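Local coordinates for protein elafin (Homo sapiens, PDB 1FLE) that inhibits neutrophil and pancreatic elastase through its elastase-inhibitor domain, a WAP-type four-disulfide core, and may thereby prevent elastase-mediated tissue proteolysis, at residues C44-S48 / C49-C53. Numbering follows the deposited sequence.
Sequences CCEGS and CGMAC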
ATOM      1  N   CYS B  44      -0.230 -25.367   5.822  1.00 34.00           N
ATOM      2  CA  CYS B  44      -0.981 -24.095   5.778  1.00 31.78           C
ATOM      3  C   CYS B  44      -0.182 -23.269   6.826  1.00 31.43           C
ATOM      4  O   CYS B  44       0.017 -23.799   7.928  1.00 30.90           O
ATOM      5  CB  CYS B  44      -2.442 -24.132   6.142  1.00 28.79           C
ATOM      6  SG  CYS B  44      -3.157 -22.499   5.750  1.00 26.32           S
ATOM      7  N   CYS B  45       0.329 -22.134   6.398  1.00 30.86           N
ATOM      8  CA  CYS B  45       1.160 -21.284   7.276  1.00 30.32           C
ATOM      9  C   CYS B  45       0.768 -19.827   7.005  1.00 30.60           C
ATOM     10  O   CYS B  45       0.054 -19.479   6.051  1.00 31.01           O
ATOM     11  CB  CYS B  45       2.655 -21.484   7.132  1.00 29.75           C
ATOM     12  SG  CYS B  45       3.208 -23.218   7.146  1.00 29.72           S
ATOM     13  N   GLU B  46       1.271 -19.033   7.893  1.00 30.69           N
ATOM     14  CA  GLU B  46       1.129 -17.554   7.937  1.00 30.86           C
ATOM     15  C   GLU B  46       2.179 -17.022   6.954  1.00 28.76           C
ATOM     16  O   GLU B  46       3.395 -17.249   7.165  1.00 28.19           O
ATOM     17  CB  GLU B  46       1.502 -17.110   9.357  1.00 35.44           C
ATOM     18  CG  GLU B  46       1.363 -18.094  10.526  1.00 40.72           C
ATOM     19  CD  GLU B  46       2.061 -19.417  10.607  1.00 42.81           C
ATOM     20  OE1 GLU B  46       3.272 -19.614  10.796  1.00 44.26           O
ATOM     21  OE2 GLU B  46       1.253 -20.393  10.487  1.00 43.85           O
ATOM     22  N   GLY B  47       1.697 -16.445   5.880  1.00 27.24           N
ATOM     23  CA  GLY B  47       2.554 -15.893   4.828  1.00 25.56           C
ATOM     24  C   GLY B  47       2.784 -14.399   5.087  1.00 25.91           C
ATOM     25  O   GLY B  47       2.604 -13.828   6.195  1.00 25.89           O
ATOM     26  N   SER B  48       3.214 -13.730   4.037  1.00 25.35           N
ATOM     27  CA  SER B  48       3.479 -12.293   3.971  1.00 24.85           C
ATOM     28  C   SER B  48       2.185 -11.472   3.881  1.00 24.79           C
ATOM     29  O   SER B  48       2.186 -10.263   4.233  1.00 24.92           O
ATOM     30  CB  SER B  48       4.414 -12.023   2.799  1.00 23.79           C
ATOM     31  OG  SER B  48       3.676 -12.270   1.575  1.00 23.07           O
ATOM     32  N   CYS B  49       1.092 -12.054   3.418  1.00 24.38           N
ATOM     33  CA  CYS B  49      -0.215 -11.364   3.322  1.00 24.35           C
ATOM     34  C   CYS B  49      -1.381 -12.356   3.429  1.00 24.28           C
ATOM     35  O   CYS B  49      -2.249 -12.432   2.547  1.00 25.01           O
ATOM     36  CB  CYS B  49      -0.316 -10.471   2.095  1.00 22.11           C
ATOM     37  SG  CYS B  49      -1.534  -9.153   2.235  1.00 20.18           S
ATOM     38  N   GLY B  50      -1.453 -13.066   4.527  1.00 24.26           N
ATOM     39  CA  GLY B  50      -2.536 -14.073   4.721  1.00 24.35           C
ATOM     40  C   GLY B  50      -1.932 -15.468   4.760  1.00 24.35           C
ATOM     41  O   GLY B  50      -0.708 -15.612   4.558  1.00 24.38           O
ATOM     42  N   MET B  51      -2.772 -16.477   4.971  1.00 24.51           N
ATOM     43  CA  MET B  51      -2.300 -17.870   5.032  1.00 24.75           C
ATOM     44  C   MET B  51      -2.216 -18.467   3.628  1.00 24.12           C
ATOM     45  O   MET B  51      -3.066 -18.313   2.748  1.00 23.22           O
ATOM     46  CB  MET B  51      -3.116 -18.689   5.996  1.00 27.72           C
ATOM     47  CG  MET B  51      -2.851 -18.226   7.407  1.00 30.57           C
ATOM     48  SD  MET B  51      -3.840 -19.339   8.501  1.00 34.98           S
ATOM     49  CE  MET B  51      -2.513 -20.458   9.009  1.00 33.46           C
ATOM     50  N   ALA B  52      -1.097 -19.146   3.470  1.00 23.79           N
ATOM     51  CA  ALA B  52      -0.701 -19.815   2.231  1.00 24.56           C
ATOM     52  C   ALA B  52      -0.007 -21.134   2.548  1.00 25.08           C
ATOM     53  O   ALA B  52       0.381 -21.423   3.677  1.00 24.95           O
ATOM     54  CB  ALA B  52       0.203 -18.830   1.471  1.00 24.03           C
ATOM     55  N   CYS B  53       0.172 -21.941   1.549  1.00 26.72           N
ATOM     56  CA  CYS B  53       0.756 -23.269   1.529  1.00 28.29           C
ATOM     57  C   CYS B  53       2.249 -23.272   1.301  1.00 29.28           C
ATOM     58  O   CYS B  53       2.662 -23.002   0.143  1.00 29.99           O
ATOM     59  CB  CYS B  53       0.061 -24.123   0.454  1.00 29.16           C
ATOM     60  SG  CYS B  53      -1.728 -24.375   0.694  1.00 31.12           S
TER
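On one face of a β-hairpin, Met-51 CB lies 3.8 Å from Cys-44 SG, and Met-51 CE 4.0 Å from Glu-46 OE2. With CG anti to the carbonyl carbon (chi1 -69°), the chain runs alongside Glu-46, CB and CG packing on Cys-45 O (3.3 and 3.4 Å), before chi3 bends CE towards the Cys-44 sulfur. A long unbranched thioether can follow this backbone; an alanine here would keep the CB contact but would probably leave Cys-44 SG without the methyl CE and Glu-46 without its neighbour. Cys-45 and Ala-52 form an antiparallel hydrogen-bonded pair, N to O and O to N, each 2.8 Å; Met-51 CA adds a CA-H contact to Cys-45 O at 3.0 Å. Gly-47 N donates a more bent hydrogen bond to Gly-50 O (2.9 Å, N-H...O 141°), tilted from the carbonyl plane; a Gly-47 side chain would strike that oxygen. At Gly-50, phi 114° would jam a CB against Cys-49 O. Ser-48 OG hydrogen-bonds the backbone of a chain of another protein. Further out, Asn-30 OD1 accepts from Met-51 N, Asp-35 OD1 from Cys-44 N. Disulfides Cys-44 to Cys-32, Cys-45 to Cys-16, Cys-49 to Cys-23 and Cys-53 to Cys-38 tie strands 43-46 and 51-54 and their turn to surrounding loops.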